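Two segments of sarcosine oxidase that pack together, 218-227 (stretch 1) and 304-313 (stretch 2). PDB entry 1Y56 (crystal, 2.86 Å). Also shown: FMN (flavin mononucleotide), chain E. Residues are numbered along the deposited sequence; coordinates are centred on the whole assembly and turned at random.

Stretch 1, residues 218-227: IPIEPYKHQA
Stretch 2 304-313: WAGYYAKTPD

Two antiparallel β-strands, 221-227 and 304-310, lie side by side in sarcosine oxidase, their N-to-C directions 141° apart and their axes 4.5 Å apart at closest approach; 860 Å² is buried between the two stretches, both sides summed. The register pairs Glu 221 with Lys 310, Pro 222 with Ala 309, Tyr 223 with Tyr 308, Lys 224 with Tyr 307, His 225 with Gly 306, Gln 226 with Ala 305 and Ala 227 with Trp 304. Extended backbones (phi/psi -121/146 at Tyr 223, -94/134 at Tyr 308, -162/172 at Gly 306) turn the NH and CO of every second residue toward the partner strand. Each hydrogen-bonded pair is closed by two bonds: Glu 221 N to Lys 310 O and Lys 310 N to Glu 221 O, both 2.9 Å; Tyr 223 N to Tyr 308 O and Tyr 308 N to Tyr 223 O, both 2.9 Å; His 225 N to Gly 306 O and Gly 306 N to His 225 O, both 3.0 Å; Ala 227 N to Trp 304 O, 2.9 Å, and Trp 304 N to Ala 227 O, 3.0 Å. Pro 222, lacking an amide hydrogen, fits a non-hydrogen-bonded position, where its CA lies 3.5 Å from Tyr 308 O in a CA-H...O contact.

The face carrying Tyr 223, His 225, Tyr 308 and Lys 310 is built of flat rings and an aliphatic arm. Gly 306, opposite His 225, puts no side chain on this face; the imidazole (chi1 -79°, m; chi2 75°) instead stacks face-to-face on the Tyr 308 ring (chi1 -86°, m; chi2 20°), centroids 3.5 Å apart and planes at 12°, with His 225 CE1 3.2 Å from Tyr 308 CD2. His 225 CB also sits over the phenol, 4.0 Å from the Tyr 308 ring centroid. Lys 310 (m, t, p, t) lays its chain across a face of the Tyr 223 ring (chi1 -77°, m; chi2 -99°), its CD 4.3 Å from the centroid; Lys 310 NZ, at 5.3 Å from that centroid, adds at most a weak cation-pi attraction and is hydrogen-bonded elsewhere in the structure. Farther along, Ala 227 has only a methyl, which rests over the six-membered ring of Trp 304 (chi1 70°, p; chi2 98°), Ala 227 CB to Trp 304 CZ2 3.6 Å. The opposite indole face meets the flavin, Trp 304 CZ2 to FMN C9 3.3 Å.

On the other face, small groups accommodate larger ones. Ala 305 CB lies 4.0 Å from Lys 224 CG and 3.9 Å from Gln 226 CG, so two aliphatic stems converge on one methyl. Pro 222 CB approaches Tyr 307 CG obliquely at 4.5 Å. Just before the first strand, Ile 220 (m, t) sets CG2 against Ala 309 CB at 3.7 Å and CG1 near Thr 311 CG2 at 3.9 Å; Pro 219 CG meets Pro 312 CG at 3.7 Å, two compact rings in contact at the more exposed end.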

ATOM      1  N   ILE B 218      -5.184  30.468 -40.811  1.00 37.84           N
ATOM      2  CA  ILE B 218      -3.731  30.591 -40.945  1.00 36.77           C
ATOM      3  C   ILE B 218      -3.109  29.252 -40.579  1.00 36.24           C
ATOM      4  O   ILE B 218      -2.644  29.066 -39.446  1.00 36.38           O
ATOM      5  CB  ILE B 218      -3.143  31.697 -40.057  1.00 36.49           C
ATOM      6  CG1 ILE B 218      -3.881  33.019 -40.282  1.00 36.15           C
ATOM      7  CG2 ILE B 218      -1.667  31.862 -40.352  1.00 36.49           C
ATOM      8  CD1 ILE B 218      -3.680  34.044 -39.184  1.00 35.65           C
ATOM      9  N   PRO B 219      -3.094  28.312 -41.543  1.00 35.42           N
ATOM     10  CA  PRO B 219      -2.748  26.936 -41.239  1.00 34.70           C
ATOM     11  C   PRO B 219      -1.258  26.789 -40.964  1.00 34.07           C
ATOM     12  O   PRO B 219      -0.437  26.952 -41.861  1.00 34.28           O
ATOM     13  CB  PRO B 219      -3.165  26.185 -42.505  1.00 34.67           C
ATOM     14  CG  PRO B 219      -3.093  27.187 -43.592  1.00 34.85           C
ATOM     15  CD  PRO B 219      -3.365  28.518 -42.979  1.00 35.25           C
ATOM     16  N   ILE B 220      -0.916  26.519 -39.715  1.00 33.40           N
ATOM     17  CA  ILE B 220       0.473  26.293 -39.343  1.00 32.89           C
ATOM     18  C   ILE B 220       0.524  25.029 -38.501  1.00 32.66           C
ATOM     19  O   ILE B 220       0.000  25.010 -37.393  1.00 32.49           O
ATOM     20  CB  ILE B 220       1.058  27.488 -38.550  1.00 32.78           C
ATOM     21  CG1 ILE B 220       0.962  28.779 -39.359  1.00 32.43           C
ATOM     22  CG2 ILE B 220       2.507  27.222 -38.163  1.00 32.98           C
ATOM     23  CD1 ILE B 220       1.329  30.029 -38.569  1.00 32.81           C
ATOM     24  N   GLU B 221       1.141  23.977 -39.027  1.00 32.44           N
ATOM     25  CA  GLU B 221       1.175  22.699 -38.326  1.00 32.75           C
ATOM     26  C   GLU B 221       2.579  22.332 -37.861  1.00 32.40           C
ATOM     27  O   GLU B 221       3.533  22.475 -38.631  1.00 32.72           O
ATOM     28  CB  GLU B 221       0.654  21.565 -39.221  1.00 33.28           C
ATOM     29  CG  GLU B 221      -0.795  21.649 -39.710  1.00 35.24           C
ATOM     30  CD  GLU B 221      -1.799  21.927 -38.602  1.00 38.36           C
ATOM     31  OE1 GLU B 221      -2.825  22.577 -38.913  1.00 40.19           O
ATOM     32  OE2 GLU B 221      -1.567  21.521 -37.434  1.00 39.01           O
ATOM     33  N   PRO B 222       2.716  21.817 -36.616  1.00 32.03           N
ATOM     34  CA  PRO B 222       4.028  21.327 -36.182  1.00 31.40           C
ATOM     35  C   PRO B 222       4.341  19.969 -36.801  1.00 31.20           C
ATOM     36  O   PRO B 222       3.518  19.047 -36.732  1.00 31.38           O
ATOM     37  CB  PRO B 222       3.873  21.205 -34.666  1.00 31.21           C
ATOM     38  CG  PRO B 222       2.438  20.942 -34.457  1.00 31.47           C
ATOM     39  CD  PRO B 222       1.695  21.657 -35.561  1.00 31.75           C
ATOM     40  N   TYR B 223       5.511  19.860 -37.423  1.00 30.94           N
ATOM     41  CA  TYR B 223       5.986  18.589 -37.970  1.00 30.70           C
ATOM     42  C   TYR B 223       7.288  18.185 -37.351  1.00 30.25           C
ATOM     43  O   TYR B 223       8.136  19.022 -37.046  1.00 30.38           O
ATOM     44  CB  TYR B 223       6.195  18.672 -39.476  1.00 30.99           C
ATOM     45  CG  TYR B 223       4.920  18.602 -40.260  1.00 32.08           C
ATOM     46  CD1 TYR B 223       4.502  17.400 -40.842  1.00 32.47           C
ATOM     47  CD2 TYR B 223       4.120  19.739 -40.417  1.00 32.73           C
ATOM     48  CE1 TYR B 223       3.320  17.337 -41.569  1.00 33.41           C
ATOM     49  CE2 TYR B 223       2.944  19.687 -41.136  1.00 33.37           C
ATOM     50  CZ  TYR B 223       2.547  18.488 -41.708  1.00 34.11           C
ATOM     51  OH  TYR B 223       1.373  18.455 -42.416  1.00 35.04           O
ATOM     52  N   LYS B 224       7.454  16.886 -37.194  1.00 29.85           N
ATOM     53  CA  LYS B 224       8.654  16.368 -36.605  1.00 29.45           C
ATOM     54  C   LYS B 224       9.731  16.226 -37.653  1.00 28.83           C
ATOM     55  O   LYS B 224       9.614  15.406 -38.551  1.00 28.45           O
ATOM     56  CB  LYS B 224       8.381  15.024 -35.946  1.00 29.69           C
ATOM     57  CG  LYS B 224       9.491  14.599 -35.007  1.00 31.07           C
ATOM     58  CD  LYS B 224       9.033  13.523 -34.040  1.00 33.61           C
ATOM     59  CE  LYS B 224       9.181  12.122 -34.615  1.00 34.43           C
ATOM     60  NZ  LYS B 224       8.937  11.136 -33.530  1.00 35.72           N
ATOM     61  N   HIS B 225      10.766  17.059 -37.543  1.00 28.70           N
ATOM     62  CA  HIS B 225      12.033  16.856 -38.271  1.00 28.39           C
ATOM     63  C   HIS B 225      13.132  16.410 -37.308  1.00 27.68           C
ATOM     64  O   HIS B 225      12.993  16.572 -36.091  1.00 27.86           O
ATOM     65  CB  HIS B 225      12.418  18.087 -39.096  1.00 28.34           C
ATOM     66  CG  HIS B 225      11.661  18.186 -40.388  1.00 30.31           C
ATOM     67  ND1 HIS B 225      10.337  18.580 -40.449  1.00 31.21           N
ATOM     68  CD2 HIS B 225      12.025  17.896 -41.663  1.00 31.39           C
ATOM     69  CE1 HIS B 225       9.927  18.549 -41.706  1.00 31.00           C
ATOM     70  NE2 HIS B 225      10.931  18.141 -42.463  1.00 31.83           N
ATOM     71  N   GLN B 226      14.187  15.803 -37.839  1.00 26.72           N
ATOM     72  CA  GLN B 226      15.221  15.213 -36.991  1.00 26.26           C
ATOM     73  C   GLN B 226      16.648  15.573 -37.403  1.00 26.05           C
ATOM     74  O   GLN B 226      16.902  15.999 -38.535  1.00 26.39           O
ATOM     75  CB  GLN B 226      15.057  13.691 -36.913  1.00 26.04           C
ATOM     76  CG  GLN B 226      13.792  13.227 -36.181  1.00 25.90           C
ATOM     77  CD  GLN B 226      13.717  11.716 -36.048  1.00 26.72           C
ATOM     78  OE1 GLN B 226      14.476  11.114 -35.287  1.00 28.34           O
ATOM     79  NE2 GLN B 226      12.808  11.094 -36.792  1.00 25.57           N
ATOM     80  N   ALA B 227      17.582  15.416 -36.471  1.00 25.46           N
ATOM     81  CA  ALA B 227      18.986  15.665 -36.763  1.00 24.95           C
ATOM     82  C   ALA B 227      19.893  14.641 -36.101  1.00 24.56           C
ATOM     83  O   ALA B 227      19.497  13.955 -35.156  1.00 24.56           O
ATOM     84  CB  ALA B 227      19.389  17.101 -36.378  1.00 24.70           C
ATOM     85  N   TRP B 304      18.399  13.837 -32.385  1.00 29.85           N
ATOM     86  CA  TRP B 304      17.280  14.542 -31.755  1.00 29.67           C
ATOM     87  C   TRP B 304      16.204  15.005 -32.748  1.00 30.17           C
ATOM     88  O   TRP B 304      16.329  14.777 -33.954  1.00 30.44           O
ATOM     89  CB  TRP B 304      17.773  15.706 -30.890  1.00 29.29           C
ATOM     90  CG  TRP B 304      18.320  16.838 -31.667  1.00 27.71           C
ATOM     91  CD1 TRP B 304      17.672  17.982 -32.009  1.00 27.05           C
ATOM     92  CD2 TRP B 304      19.632  16.942 -32.201  1.00 26.51           C
ATOM     93  NE1 TRP B 304      18.498  18.794 -32.735  1.00 26.54           N
ATOM     94  CE2 TRP B 304      19.713  18.179 -32.866  1.00 26.38           C
ATOM     95  CE3 TRP B 304      20.755  16.106 -32.185  1.00 26.48           C
ATOM     96  CZ2 TRP B 304      20.872  18.608 -33.504  1.00 25.84           C
ATOM     97  CZ3 TRP B 304      21.899  16.525 -32.826  1.00 25.63           C
ATOM     98  CH2 TRP B 304      21.951  17.769 -33.474  1.00 26.08           C
ATOM     99  N   ALA B 305      15.154  15.642 -32.227  1.00 30.15           N
ATOM    100  CA  ALA B 305      14.044  16.116 -33.042  1.00 30.37           C
ATOM    101  C   ALA B 305      13.605  17.537 -32.674  1.00 30.68           C
ATOM    102  O   ALA B 305      13.907  18.039 -31.585  1.00 30.87           O
ATOM    103  CB  ALA B 305      12.863  15.158 -32.932  1.00 30.45           C
ATOM    104  N   GLY B 306      12.875  18.169 -33.591  1.00 30.63           N
ATOM    105  CA  GLY B 306      12.325  19.499 -33.373  1.00 30.35           C
ATOM    106  C   GLY B 306      11.213  19.775 -34.365  1.00 30.45           C
ATOM    107  O   GLY B 306      10.989  19.001 -35.312  1.00 30.28           O
ATOM    108  N   TYR B 307      10.523  20.889 -34.156  1.00 30.31           N
ATOM    109  CA  TYR B 307       9.394  21.251 -34.996  1.00 30.33           C
ATOM    110  C   TYR B 307       9.808  22.060 -36.220  1.00 30.46           C
ATOM    111  O   TYR B 307      10.606  22.990 -36.119  1.00 30.58           O
ATOM    112  CB  TYR B 307       8.384  22.075 -34.197  1.00 30.07           C
ATOM    113  CG  TYR B 307       7.949  21.464 -32.893  1.00 29.96           C
ATOM    114  CD1 TYR B 307       7.770  20.085 -32.762  1.00 30.65           C
ATOM    115  CD2 TYR B 307       7.677  22.268 -31.794  1.00 29.63           C
ATOM    116  CE1 TYR B 307       7.358  19.529 -31.556  1.00 31.05           C
ATOM    117  CE2 TYR B 307       7.264  21.728 -30.594  1.00 29.93           C
ATOM    118  CZ  TYR B 307       7.108  20.360 -30.478  1.00 31.09           C
ATOM    119  OH  TYR B 307       6.693  19.828 -29.277  1.00 32.56           O
ATOM    120  N   TYR B 308       9.279  21.698 -37.380  1.00 30.45           N
ATOM    121  CA  TYR B 308       9.124  22.676 -38.431  1.00 30.71           C
ATOM    122  C   TYR B 308       7.698  23.158 -38.205  1.00 30.91           C
ATOM    123  O   TYR B 308       6.801  22.345 -37.973  1.00 31.28           O
ATOM    124  CB  TYR B 308       9.215  22.022 -39.803  1.00 30.56           C
ATOM    125  CG  TYR B 308      10.597  21.833 -40.407  1.00 31.06           C
ATOM    126  CD1 TYR B 308      11.768  21.844 -39.621  1.00 31.51           C
ATOM    127  CD2 TYR B 308      10.727  21.595 -41.787  1.00 30.81           C
ATOM    128  CE1 TYR B 308      13.037  21.640 -40.209  1.00 31.53           C
ATOM    129  CE2 TYR B 308      11.966  21.385 -42.381  1.00 31.34           C
ATOM    130  CZ  TYR B 308      13.121  21.410 -41.599  1.00 32.39           C
ATOM    131  OH  TYR B 308      14.334  21.202 -42.229  1.00 32.06           O
ATOM    132  N   ALA B 309       7.485  24.468 -38.225  1.00 30.94           N
ATOM    133  CA  ALA B 309       6.129  25.010 -38.227  1.00 31.03           C
ATOM    134  C   ALA B 309       5.744  25.280 -39.675  1.00 31.46           C
ATOM    135  O   ALA B 309       6.042  26.355 -40.214  1.00 31.59           O
ATOM    136  CB  ALA B 309       6.035  26.267 -37.393  1.00 30.70           C
ATOM    137  N   LYS B 310       5.096  24.291 -40.300  1.00 31.69           N
ATOM    138  CA  LYS B 310       4.809  24.310 -41.736  1.00 31.94           C
ATOM    139  C   LYS B 310       3.525  25.043 -42.134  1.00 31.72           C
ATOM    140  O   LYS B 310       2.495  24.898 -41.474  1.00 32.03           O
ATOM    141  CB  LYS B 310       4.772  22.881 -42.278  1.00 32.21           C
ATOM    142  CG  LYS B 310       6.139  22.320 -42.667  1.00 34.13           C
ATOM    143  CD  LYS B 310       6.031  21.068 -43.549  1.00 36.80           C
ATOM    144  CE  LYS B 310       5.486  21.380 -44.950  1.00 39.21           C
ATOM    145  NZ  LYS B 310       5.329  20.146 -45.785  1.00 40.55           N
ATOM    146  N   THR B 311       3.603  25.825 -43.210  1.00 31.27           N
ATOM    147  CA  THR B 311       2.420  26.299 -43.926  1.00 31.05           C
ATOM    148  C   THR B 311       2.313  25.573 -45.267  1.00 30.96           C
ATOM    149  O   THR B 311       3.289  24.961 -45.718  1.00 31.15           O
ATOM    150  CB  THR B 311       2.474  27.805 -44.202  1.00 31.02           C
ATOM    151  OG1 THR B 311       3.626  28.103 -45.000  1.00 31.21           O
ATOM    152  CG2 THR B 311       2.504  28.599 -42.904  1.00 31.02           C
ATOM    153  N   PRO B 312       1.137  25.640 -45.917  1.00 30.80           N
ATOM    154  CA  PRO B 312       0.918  24.960 -47.193  1.00 30.93           C
ATOM    155  C   PRO B 312       1.879  25.359 -48.309  1.00 31.18           C
ATOM    156  O   PRO B 312       2.084  24.579 -49.242  1.00 31.63           O
ATOM    157  CB  PRO B 312      -0.503  25.365 -47.566  1.00 30.74           C
ATOM    158  CG  PRO B 312      -1.139  25.683 -46.285  1.00 30.88           C
ATOM    159  CD  PRO B 312      -0.080  26.334 -45.472  1.00 30.78           C
ATOM    160  N   ASP B 313       2.456  26.555 -48.226  1.00 31.20           N
ATOM    161  CA  ASP B 313       3.420  26.988 -49.233  1.00 31.20           C
ATOM    162  C   ASP B 313       4.815  27.209 -48.653  1.00 31.23           C
ATOM    163  O   ASP B 313       5.618  27.931 -49.231  1.00 31.61           O
ATOM    164  CB  ASP B 313       2.925  28.227 -49.988  1.00 30.94           C
ATOM    165  CG  ASP B 313       2.765  29.447 -49.092  1.00 32.00           C
ATOM    166  OD1 ASP B 313       2.178  30.453 -49.561  1.00 33.89           O
ATOM    167  OD2 ASP B 313       3.215  29.415 -47.925  1.00 31.86           O
TER
HETATM  168  N1  FMN E 802      24.197  16.467 -28.650  1.00 62.97           N
HETATM  169  C2  FMN E 802      25.328  15.806 -28.311  1.00 62.91           C
HETATM  170  O2  FMN E 802      25.254  14.757 -27.630  1.00 62.08           O
HETATM  171  N3  FMN E 802      26.538  16.256 -28.698  1.00 62.89           N
HETATM  172  C4  FMN E 802      26.641  17.383 -29.431  1.00 63.47           C
HETATM  173  O4  FMN E 802      27.768  17.794 -29.782  1.00 63.88           O
HETATM  174  C4A FMN E 802      25.486  18.087 -29.794  1.00 63.30           C
HETATM  175  N5  FMN E 802      25.558  19.229 -30.531  1.00 63.38           N
HETATM  176  C5A FMN E 802      24.450  19.930 -30.895  1.00 62.82           C
HETATM  177  C6  FMN E 802      24.588  21.097 -31.655  1.00 62.45           C
HETATM  178  C7  FMN E 802      23.468  21.837 -32.039  1.00 62.19           C
HETATM  179  C7M FMN E 802      23.685  23.093 -32.857  1.00 61.44           C
HETATM  180  C8  FMN E 802      22.194  21.392 -31.653  1.00 61.96           C
HETATM  181  C8M FMN E 802      20.960  22.125 -32.030  1.00 61.42           C
HETATM  182  C9  FMN E 802      22.055  20.229 -30.891  1.00 61.85           C
HETATM  183  C9A FMN E 802      23.178  19.487 -30.509  1.00 62.44           C
HETATM  184  N10 FMN E 802      23.078  18.300 -29.733  1.00 61.81           N
HETATM  185  C10 FMN E 802      24.248  17.596 -29.381  1.00 62.47           C
HETATM  186  C1' FMN E 802      21.791  17.767 -29.317  1.00 61.55           C
HETATM  187  C2' FMN E 802      21.318  18.369 -28.020  1.00 61.89           C
HETATM  188  O2' FMN E 802      21.431  17.350 -27.011  1.00 60.61           O
HETATM  189  C3' FMN E 802      19.894  18.885 -28.294  1.00 61.54           C
HETATM  190  O3' FMN E 802      19.614  20.109 -27.592  1.00 62.41           O
HETATM  191  C4' FMN E 802      18.873  17.853 -27.938  1.00 61.41           C
HETATM  192  O4' FMN E 802      19.208  16.675 -27.893  1.00 61.93           O
HETATM  193  C5' FMN E 802      17.452  18.277 -27.632  1.00 60.48           C
HETATM  194  O5' FMN E 802      17.100  17.769 -26.349  1.00 59.39           O
HETATM  195  P   FMN E 802      16.429  16.312 -26.190  1.00 58.73           P
HETATM  196  O1P FMN E 802      15.012  16.543 -26.647  1.00 59.43           O
HETATM  197  O2P FMN E 802      16.603  16.003 -24.725  1.00 59.33           O
HETATM  198  O3P FMN E 802      17.187  15.372 -27.083  1.00 58.25           O